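Long-range contacts in PDZ domain protein (Parabacteroides distasonis, PDB 4L8N), which is of unknown function but binds magnesium and carries PDZ domains at its N- and C-terminal ends together with a DUF4136 domain: residues 112-117 / 359-364; 143-148 / 184-189; 348-353 / 409-414. All coordinates share one frame; numbering follows the deposited sequence.

Interaction 1 (112-117 / 359-364)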
loop_
_atom_site.group_PDB
_atom_site.type_symbol
_atom_site.label_atom_id
_atom_site.label_comp_id
_atom_site.label_asym_id
_atom_site.label_seq_id
_atom_site.Cartn_x
_atom_site.Cartn_y
_atom_site.Cartn_z
ATOM N N SER A 112 -27.227 12.298 -23.307
ATOM C CA SER A 112 -25.803 11.989 -23.284
ATOM C C SER A 112 -25.072 12.668 -24.435
ATOM O O SER A 112 -23.972 13.182 -24.216
ATOM C CB SER A 112 -25.588 10.489 -23.355
ATOM O OG SER A 112 -25.621 9.938 -22.053
ATOM N N ALA A 113 -25.690 12.712 -25.645
ATOM C CA ALA A 113 -25.108 13.343 -26.829
ATOM C C ALA A 113 -25.043 14.877 -26.697
ATOM O O ALA A 113 -24.077 15.487 -27.164
ATOM C CB ALA A 113 -25.894 12.952 -28.073
ATOM N N TYR A 114 -26.049 15.497 -26.066
ATOM C CA TYR A 114 -26.071 16.950 -25.862
ATOM C C TYR A 114 -25.692 17.334 -24.393
ATOM O O TYR A 114 -26.092 18.394 -23.912
ATOM C CB TYR A 114 -27.462 17.497 -26.218
ATOM C CG TYR A 114 -27.761 17.627 -27.697
ATOM C CD1 TYR A 114 -27.387 18.766 -28.404
ATOM C CD2 TYR A 114 -28.528 16.675 -28.359
ATOM C CE1 TYR A 114 -27.718 18.926 -29.747
ATOM C CE2 TYR A 114 -28.844 16.810 -29.709
ATOM C CZ TYR A 114 -28.442 17.941 -30.400
ATOM O OH TYR A 114 -28.763 18.097 -31.726
ATOM N N ALA A 115 -24.872 16.509 -23.715
ATOM C CA ALA A 115 -24.476 16.683 -22.305
ATOM C C ALA A 115 -23.763 18.014 -22.000
ATOM O O ALA A 115 -23.819 18.501 -20.867
ATOM C CB ALA A 115 -23.589 15.531 -21.868
HETATM N N MSE A 116 -23.126 18.622 -22.991
HETATM C CA MSE A 116 -22.411 19.833 -22.702
HETATM C C MSE A 116 -23.326 21.041 -22.579
HETATM O O MSE A 116 -22.879 22.084 -22.110
HETATM C CB MSE A 116 -21.249 20.023 -23.643
HETATM C CG MSE A 116 -20.060 19.198 -23.159
HETATM SE SE MSE A 116 -18.644 19.214 -24.413
HETATM C CE MSE A 116 -18.010 17.290 -24.180
ATOM N N TYR A 117 -24.631 20.860 -22.802
ATOM C CA TYR A 117 -25.595 21.890 -22.462
ATOM C C TYR A 117 -25.641 21.984 -20.929
ATOM O O TYR A 117 -25.836 23.068 -20.365
ATOM C CB TYR A 117 -26.999 21.514 -22.972
ATOM C CG TYR A 117 -27.317 21.699 -24.440
ATOM C CD1 TYR A 117 -26.832 22.795 -25.148
ATOM C CD2 TYR A 117 -28.249 20.883 -25.074
ATOM C CE1 TYR A 117 -27.194 23.018 -26.479
ATOM C CE2 TYR A 117 -28.630 21.104 -26.395
ATOM C CZ TYR A 117 -28.086 22.162 -27.102
ATOM O OH TYR A 117 -28.434 22.348 -28.416
ATOM N N SER A 359 -23.018 19.645 -36.327
ATOM C CA SER A 359 -22.195 20.824 -36.632
ATOM C C SER A 359 -22.650 22.066 -35.848
ATOM O O SER A 359 -21.812 22.752 -35.255
ATOM C CB SER A 359 -22.227 21.126 -38.129
ATOM O OG SER A 359 -21.764 20.004 -38.861
ATOM N N ALA A 360 -23.976 22.338 -35.848
ATOM C CA ALA A 360 -24.614 23.457 -35.151
ATOM C C ALA A 360 -24.314 23.429 -33.635
ATOM O O ALA A 360 -24.073 24.485 -33.044
ATOM C CB ALA A 360 -26.111 23.429 -35.401
ATOM N N TYR A 361 -24.267 22.219 -33.039
ATOM C CA TYR A 361 -23.968 21.982 -31.626
ATOM C C TYR A 361 -22.489 22.267 -31.328
ATOM O O TYR A 361 -22.183 22.922 -30.327
ATOM C CB TYR A 361 -24.339 20.531 -31.241
ATOM C CG TYR A 361 -24.027 20.150 -29.811
ATOM C CD1 TYR A 361 -24.683 20.762 -28.745
ATOM C CD2 TYR A 361 -23.110 19.146 -29.522
ATOM C CE1 TYR A 361 -24.428 20.384 -27.426
ATOM C CE2 TYR A 361 -22.844 18.764 -28.210
ATOM C CZ TYR A 361 -23.505 19.387 -27.164
ATOM O OH TYR A 361 -23.232 19.036 -25.867
ATOM N N LYS A 362 -21.579 21.769 -32.197
ATOM C CA LYS A 362 -20.125 21.972 -32.101
ATOM C C LYS A 362 -19.798 23.469 -32.170
ATOM O O LYS A 362 -18.871 23.920 -31.501
ATOM C CB LYS A 362 -19.375 21.207 -33.216
ATOM C CG LYS A 362 -19.380 19.690 -33.066
ATOM C CD LYS A 362 -18.492 19.028 -34.107
ATOM C CE LYS A 362 -18.969 17.640 -34.475
ATOM N NZ LYS A 362 -19.977 17.674 -35.571
ATOM N N ARG A 363 -20.579 24.231 -32.948
ATOM C CA ARG A 363 -20.440 25.679 -33.081
ATOM C C ARG A 363 -20.801 26.379 -31.772
ATOM O O ARG A 363 -20.100 27.319 -31.392
ATOM C CB ARG A 363 -21.301 26.208 -34.225
ATOM C CG ARG A 363 -20.630 26.084 -35.582
ATOM C CD ARG A 363 -21.549 26.577 -36.669
ATOM N NE ARG A 363 -22.125 25.459 -37.418
ATOM C CZ ARG A 363 -23.396 25.393 -37.813
ATOM N NH1 ARG A 363 -24.247 26.371 -37.514
ATOM N NH2 ARG A 363 -23.832 24.335 -38.490
ATOM N N PHE A 364 -21.868 25.895 -31.067
ATOM C CA PHE A 364 -22.332 26.405 -29.764
ATOM C C PHE A 364 -21.274 26.201 -28.666
ATOM O O PHE A 364 -21.106 27.073 -27.820
ATOM C CB PHE A 364 -23.670 25.736 -29.330
ATOM C CG PHE A 364 -24.037 25.870 -27.862
ATOM C CD1 PHE A 364 -24.579 27.054 -27.366
ATOM C CD2 PHE A 364 -23.822 24.820 -26.973
ATOM C CE1 PHE A 364 -24.874 27.193 -26.009
ATOM C CE2 PHE A 364 -24.133 24.957 -25.615
ATOM C CZ PHE A 364 -24.668 26.138 -25.149
HETATM O O HOH W 1 -22.002 16.916 -25.601
#

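Interaction 2 (143-148 / 184-189)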
loop_
_atom_site.group_PDB
_atom_site.type_symbol
_atom_site.label_atom_id
_atom_site.label_comp_id
_atom_site.label_asym_id
_atom_site.label_seq_id
_atom_site.Cartn_x
_atom_site.Cartn_y
_atom_site.Cartn_z
ATOM N N GLY A 143 -22.787 -16.036 2.015
ATOM C CA GLY A 143 -24.228 -16.162 2.217
ATOM C C GLY A 143 -24.612 -17.008 3.428
ATOM O O GLY A 143 -25.772 -16.996 3.836
ATOM N N ASN A 144 -23.641 -17.741 4.037
ATOM C CA ASN A 144 -23.884 -18.559 5.229
ATOM C C ASN A 144 -24.021 -17.697 6.489
ATOM O O ASN A 144 -24.462 -18.201 7.519
ATOM C CB ASN A 144 -22.756 -19.579 5.448
ATOM C CG ASN A 144 -22.534 -20.611 4.358
ATOM O OD1 ASN A 144 -21.432 -21.148 4.222
ATOM N ND2 ASN A 144 -23.554 -20.950 3.582
ATOM N N PHE A 145 -23.624 -16.418 6.416
ATOM C CA PHE A 145 -23.614 -15.495 7.544
ATOM C C PHE A 145 -24.698 -14.447 7.340
ATOM O O PHE A 145 -24.613 -13.637 6.424
ATOM C CB PHE A 145 -22.203 -14.884 7.669
ATOM C CG PHE A 145 -21.119 -15.945 7.658
ATOM C CD1 PHE A 145 -20.792 -16.642 8.818
ATOM C CD2 PHE A 145 -20.467 -16.286 6.478
ATOM C CE1 PHE A 145 -19.815 -17.644 8.802
ATOM C CE2 PHE A 145 -19.510 -17.313 6.456
ATOM C CZ PHE A 145 -19.189 -17.980 7.620
ATOM N N LYS A 146 -25.739 -14.486 8.170
ATOM C CA LYS A 146 -26.900 -13.620 7.997
ATOM C C LYS A 146 -27.037 -12.499 9.056
ATOM O O LYS A 146 -27.763 -11.527 8.815
ATOM C CB LYS A 146 -28.178 -14.486 7.983
ATOM C CG LYS A 146 -28.228 -15.581 6.883
ATOM C CD LYS A 146 -28.483 -15.031 5.448
ATOM C CE LYS A 146 -28.864 -16.114 4.456
ATOM N NZ LYS A 146 -29.121 -15.573 3.087
ATOM N N THR A 147 -26.367 -12.629 10.209
ATOM C CA THR A 147 -26.502 -11.680 11.315
ATOM C C THR A 147 -25.155 -11.155 11.809
ATOM O O THR A 147 -24.117 -11.836 11.722
ATOM C CB THR A 147 -27.314 -12.286 12.516
ATOM O OG1 THR A 147 -26.556 -13.287 13.198
ATOM C CG2 THR A 147 -28.666 -12.853 12.103
ATOM N N PHE A 148 -25.194 -9.937 12.373
ATOM C CA PHE A 148 -23.999 -9.299 12.875
ATOM C C PHE A 148 -24.260 -8.518 14.154
ATOM O O PHE A 148 -25.395 -8.272 14.542
ATOM C CB PHE A 148 -23.404 -8.373 11.796
ATOM C CG PHE A 148 -24.231 -7.150 11.472
ATOM C CD1 PHE A 148 -25.357 -7.245 10.654
ATOM C CD2 PHE A 148 -23.862 -5.897 11.945
ATOM C CE1 PHE A 148 -26.135 -6.128 10.381
ATOM C CE2 PHE A 148 -24.632 -4.778 11.662
ATOM C CZ PHE A 148 -25.755 -4.896 10.869
ATOM N N PRO A 184 -24.703 -13.345 17.267
ATOM C CA PRO A 184 -24.403 -12.973 15.871
ATOM C C PRO A 184 -23.553 -14.011 15.121
ATOM O O PRO A 184 -22.690 -14.677 15.717
ATOM C CB PRO A 184 -23.627 -11.667 16.012
ATOM C CG PRO A 184 -23.035 -11.722 17.366
ATOM C CD PRO A 184 -23.988 -12.470 18.224
ATOM N N ASP A 185 -23.817 -14.138 13.797
ATOM C CA ASP A 185 -23.055 -15.000 12.889
ATOM C C ASP A 185 -21.686 -14.377 12.666
ATOM O O ASP A 185 -20.695 -15.085 12.510
ATOM C CB ASP A 185 -23.785 -15.163 11.540
ATOM C CG ASP A 185 -25.051 -16.006 11.544
ATOM O OD1 ASP A 185 -25.160 -16.936 12.401
ATOM O OD2 ASP A 185 -25.887 -15.812 10.642
ATOM N N LEU A 186 -21.651 -13.031 12.688
ATOM C CA LEU A 186 -20.469 -12.190 12.477
ATOM C C LEU A 186 -20.280 -11.130 13.526
ATOM O O LEU A 186 -21.237 -10.490 13.948
ATOM C CB LEU A 186 -20.587 -11.439 11.126
ATOM C CG LEU A 186 -20.884 -12.256 9.898
ATOM C CD1 LEU A 186 -21.363 -11.371 8.776
ATOM C CD2 LEU A 186 -19.679 -13.078 9.510
ATOM N N LEU A 187 -19.026 -10.840 13.826
ATOM C CA LEU A 187 -18.653 -9.730 14.679
ATOM C C LEU A 187 -17.933 -8.672 13.818
ATOM O O LEU A 187 -17.017 -9.026 13.062
ATOM C CB LEU A 187 -17.768 -10.232 15.815
ATOM C CG LEU A 187 -17.483 -9.234 16.944
ATOM C CD1 LEU A 187 -18.687 -9.126 17.896
ATOM C CD2 LEU A 187 -16.217 -9.653 17.714
ATOM N N ILE A 188 -18.368 -7.394 13.891
ATOM C CA ILE A 188 -17.693 -6.329 13.138
ATOM C C ILE A 188 -16.725 -5.604 14.082
ATOM O O ILE A 188 -17.086 -5.261 15.208
ATOM C CB ILE A 188 -18.659 -5.367 12.363
ATOM C CG1 ILE A 188 -19.186 -6.033 11.067
ATOM C CG2 ILE A 188 -17.941 -4.085 11.940
ATOM C CD1 ILE A 188 -20.255 -6.932 11.214
ATOM N N GLN A 189 -15.485 -5.423 13.625
ATOM C CA GLN A 189 -14.416 -4.749 14.360
ATOM C C GLN A 189 -13.783 -3.658 13.501
ATOM O O GLN A 189 -13.502 -3.869 12.324
ATOM C CB GLN A 189 -13.350 -5.765 14.806
ATOM C CG GLN A 189 -12.475 -5.310 15.984
ATOM C CD GLN A 189 -11.866 -6.479 16.760
ATOM O OE1 GLN A 189 -10.920 -7.155 16.305
ATOM N NE2 GLN A 189 -12.396 -6.741 17.961
#

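Interaction 3 (348-353 / 409-414)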
loop_
_atom_site.group_PDB
_atom_site.type_symbol
_atom_site.label_atom_id
_atom_site.label_comp_id
_atom_site.label_asym_id
_atom_site.label_seq_id
_atom_site.Cartn_x
_atom_site.Cartn_y
_atom_site.Cartn_z
ATOM N N HIS A 348 -38.138 26.124 -32.133
ATOM C CA HIS A 348 -37.072 25.553 -32.954
ATOM C C HIS A 348 -37.545 24.437 -33.864
ATOM O O HIS A 348 -38.020 23.401 -33.388
ATOM C CB HIS A 348 -35.920 25.045 -32.082
ATOM C CG HIS A 348 -35.427 26.047 -31.092
ATOM N ND1 HIS A 348 -34.823 27.223 -31.495
ATOM C CD2 HIS A 348 -35.450 26.005 -29.741
ATOM C CE1 HIS A 348 -34.518 27.867 -30.382
ATOM N NE2 HIS A 348 -34.868 27.169 -29.300
ATOM N N LYS A 349 -37.346 24.635 -35.183
ATOM C CA LYS A 349 -37.681 23.672 -36.236
ATOM C C LYS A 349 -36.816 22.415 -36.084
ATOM O O LYS A 349 -35.728 22.469 -35.510
ATOM C CB LYS A 349 -37.565 24.287 -37.657
ATOM C CG LYS A 349 -36.280 25.073 -37.936
ATOM C CD LYS A 349 -36.116 25.325 -39.429
ATOM C CE LYS A 349 -34.971 26.257 -39.742
ATOM N NZ LYS A 349 -34.735 26.361 -41.208
HETATM N N MSE A 350 -37.322 21.287 -36.592
HETATM C CA MSE A 350 -36.745 19.956 -36.436
HETATM C C MSE A 350 -36.357 19.248 -37.784
HETATM O O MSE A 350 -35.663 18.220 -37.752
HETATM C CB MSE A 350 -37.811 19.136 -35.695
HETATM C CG MSE A 350 -37.313 17.888 -35.072
HETATM SE SE MSE A 350 -36.431 18.192 -33.419
HETATM C CE MSE A 350 -36.756 16.513 -32.783
ATOM N N ASP A 351 -36.780 19.800 -38.953
ATOM C CA ASP A 351 -36.516 19.223 -40.285
ATOM C C ASP A 351 -35.023 19.391 -40.743
ATOM O O ASP A 351 -34.751 19.851 -41.858
ATOM C CB ASP A 351 -37.501 19.804 -41.334
ATOM C CG ASP A 351 -37.559 21.330 -41.462
ATOM O OD1 ASP A 351 -37.067 22.034 -40.534
ATOM O OD2 ASP A 351 -38.126 21.824 -42.475
ATOM N N HIS A 352 -34.070 18.947 -39.896
ATOM C CA HIS A 352 -32.631 19.016 -40.175
ATOM C C HIS A 352 -31.996 17.633 -40.146
ATOM O O HIS A 352 -32.530 16.729 -39.509
ATOM C CB HIS A 352 -31.919 19.920 -39.154
ATOM C CG HIS A 352 -32.521 21.273 -39.031
ATOM N ND1 HIS A 352 -32.291 22.251 -39.979
ATOM C CD2 HIS A 352 -33.341 21.768 -38.077
ATOM C CE1 HIS A 352 -32.981 23.307 -39.578
ATOM N NE2 HIS A 352 -33.622 23.066 -38.433
ATOM N N SER A 353 -30.840 17.477 -40.817
ATOM C CA SER A 353 -30.088 16.219 -40.835
ATOM C C SER A 353 -29.315 16.063 -39.535
ATOM O O SER A 353 -29.173 17.028 -38.785
ATOM C CB SER A 353 -29.128 16.180 -42.023
ATOM O OG SER A 353 -27.886 16.810 -41.746
ATOM N N PRO A 409 -31.147 24.507 -31.737
ATOM C CA PRO A 409 -31.331 24.081 -30.344
ATOM C C PRO A 409 -32.629 23.306 -30.059
ATOM O O PRO A 409 -33.110 23.337 -28.924
ATOM C CB PRO A 409 -31.347 25.425 -29.595
ATOM C CG PRO A 409 -31.200 26.524 -30.659
ATOM C CD PRO A 409 -31.634 25.888 -31.912
ATOM N N ALA A 410 -33.190 22.607 -31.059
ATOM C CA ALA A 410 -34.431 21.851 -30.907
ATOM C C ALA A 410 -34.385 20.853 -29.746
ATOM O O ALA A 410 -35.348 20.778 -28.972
ATOM C CB ALA A 410 -34.747 21.123 -32.196
ATOM N N PHE A 411 -33.247 20.138 -29.580
ATOM C CA PHE A 411 -33.110 19.144 -28.530
ATOM C C PHE A 411 -32.741 19.755 -27.178
ATOM O O PHE A 411 -32.756 19.035 -26.178
ATOM C CB PHE A 411 -32.111 18.063 -28.939
ATOM C CG PHE A 411 -32.569 17.188 -30.090
ATOM C CD1 PHE A 411 -33.566 16.230 -29.908
ATOM C CD2 PHE A 411 -31.978 17.296 -31.345
ATOM C CE1 PHE A 411 -33.982 15.421 -30.969
ATOM C CE2 PHE A 411 -32.382 16.464 -32.402
ATOM C CZ PHE A 411 -33.380 15.535 -32.203
ATOM N N SER A 412 -32.511 21.067 -27.104
ATOM C CA SER A 412 -32.176 21.727 -25.820
ATOM C C SER A 412 -33.329 21.615 -24.779
ATOM O O SER A 412 -33.099 21.885 -23.605
ATOM C CB SER A 412 -31.785 23.196 -26.026
ATOM O OG SER A 412 -32.908 23.982 -26.393
ATOM N N TYR A 413 -34.537 21.200 -25.207
ATOM C CA TYR A 413 -35.722 20.980 -24.364
ATOM C C TYR A 413 -35.403 19.926 -23.279
ATOM O O TYR A 413 -35.976 19.958 -22.190
ATOM C CB TYR A 413 -36.945 20.556 -25.227
ATOM C CG TYR A 413 -37.010 19.080 -25.592
ATOM C CD1 TYR A 413 -37.633 18.158 -24.752
ATOM C CD2 TYR A 413 -36.466 18.610 -26.787
ATOM C CE1 TYR A 413 -37.674 16.798 -25.070
ATOM C CE2 TYR A 413 -36.502 17.254 -27.117
ATOM C CZ TYR A 413 -37.116 16.353 -26.258
ATOM O OH TYR A 413 -37.182 15.024 -26.587
ATOM N N LEU A 414 -34.476 19.004 -23.589
ATOM C CA LEU A 414 -34.004 17.975 -22.675
ATOM C C LEU A 414 -33.436 18.589 -21.412
ATOM O O LEU A 414 -33.455 17.929 -20.365
ATOM C CB LEU A 414 -32.938 17.101 -23.357
ATOM C CG LEU A 414 -33.453 16.193 -24.489
ATOM C CD1 LEU A 414 -32.324 15.776 -25.389
ATOM C CD2 LEU A 414 -34.229 14.992 -23.955
HETATM O O HOH W 2 -33.619 23.849 -34.146
#

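Interaction 1 (112-117 / 359-364)
The hydroxyl of Tyr361 is gripped by a backbone N-H and a water. Met116 N, in a selenomethionine, donates to Tyr361 OH at 2.9 Å. The bond is bent. The same water donates to Ala113 O, at 3.0 Å, and so ties the hydroxyl to the end of helix 107-113. Met116 CB lies close by, 3.1 Å from Tyr361 OH.

The CG of Tyr361 is anti to its backbone N (chi1 178°), and the ring extends from helix 354-367 toward 112-117. Two tyrosines meet it, Tyr114 over one face and Tyr117 at its edge. Tyr114 turns its edge to that face of Tyr361, with CD1 offset toward the rim and 3.4 Å from Tyr361 CD1. Tyr361 in turn points its own edge at the face of Tyr117, with CE1 over the centre of that ring. Both pairs are T-shaped, with planes at 73° and 82°. Tyr117 passes the pattern on: its edge meets the face of Phe364 in an offset edge-to-face pair, where Tyr117 CD1 is 3.5 Å from Phe364 CE2.

Tyr114 continues to Phe411, and a bound methylpentanediol, probably from the crystallisation liquor, lies beside it. The four rings form an aromatic cluster, which packs the turn after helix 107-113 against a helix consistent with the second helix of the C-terminal PDZ domain.

Interaction 2 (143-148 / 184-189)
Phe148 and Leu186 form a parallel beta bridge, their CA atoms 4.6 Å apart, where strands 147-150 and 186-196 begin side by side. Leu186 N donates to Thr147 O at 2.9 Å. Next to it, Phe148 CA makes a CA-H...O contact of 3.2 Å with Leu186 O.

Ahead of the bridge the side chain of Asp185 takes over. Its OD2 accepts from two successive amides. Lys146 N is 2.8 Å from Asp185 OD2 and meets it on the anti side, nearly straight (161°). Thr147 N is 3.2 Å from the same Asp185 OD2 and comes from above the carboxylate plane. Two N-H groups on one oxygen would be expected to favour the ionised carboxylate. Thr147 returns the bond: Asp185 N donates to Thr147 OG1 at 2.9 Å. That oxygen sits between the backbone N and the carbonyl carbon (chi1 71°). Each residue thus holds the other's backbone with its side chain.

Strand 147-150 is the middle one of three parallel strands in the DUF4136 region. Helix 158-175 connects it to strand 178-179 in a beta-alpha-beta unit, and strand 186-196 lies on its other flank. The side chains of Phe148, Leu186 and Ile188 add an apolar layer. Ile188 CD1 touches Phe148 CB at 3.5 Å, and the Phe148 ring goes on to Leu172 of helix 158-175.

Phe145 crosses Leu186 at about a right angle, with its CB 3.6 Å from Leu186 CD2. Leu259 of strand 258-268 is a neighbour of both. Pro184 CB rests against the backbone of Phe148.

Interaction 3 (348-353 / 409-414)
Met350, a selenomethionine, has its CG anti to the backbone N (chi1 -163°), and a bend at chi2 (80°) places SE beside Ala410. Met350 SE lies 3.6 Å from Ala410 CB. The same SE is 4.5 Å from the centroid of the Phe411 ring, displaced toward the rim, which makes a Met-aromatic contact. The methyl goes further: Met350 CE is 3.5 Å from Phe411 CE1.

At the other end of the contact His348 and Pro409 cross at about a right angle. Pro409 CD lies over one face of the imidazole, 3.8 Å from the centroid of the His348 ring, a CH-pi contact. His348 CB packs on the backbone of Ala410, 3.7 Å from its CA. His348 NE2 is hydrogen-bonded to Gln403 OE1, and Gln403 NE2 to Ser412 OG. One glutamine side chain therefore joins both segments.

Ser412 also holds its own turn. Pro409 O accepts from both Ser412 OG (2.6 Å) and Ser412 N (3.0 Å). No direct hydrogen bond crosses between the two segments. A water does so instead: it donates to Lys349 O and accepts a weak bond from Ala410 N.

Phe357 meets Phe411 edge-to-face, and a bound methylpentanediol lies near the Phe411 ring. The contact joins strand 348-349, an outermost strand of the large mixed sheet in this chain, to the buried loop after helix 395-402. The order of elements is consistent with a C-terminal PDZ fold carrying a long insertion before its last strands.

How the interactions relate
Interactions 1 and 3 adjoin, with centres about 11 Å apart. Strand 348-349 leads into helix 354-367, so both hold the same C-terminal region. Tyr114 packs on Phe411, which extends the aromatic cluster, and Tyr117 packs on Ser412 and Pro409. Interaction 3 is the more buried and mostly apolar, bridged by water. Interaction 1 is partly buried and adds a tyrosine hydroxyl bonded to backbone. Interaction 2 stands apart, with its centre over 50 Å from either. It is partly buried and relies on strand pairing and a carboxylate on main-chain amides. Interactions 2 and 3 nevertheless reach the same mixed sheet, on opposite sides of the chain's centre.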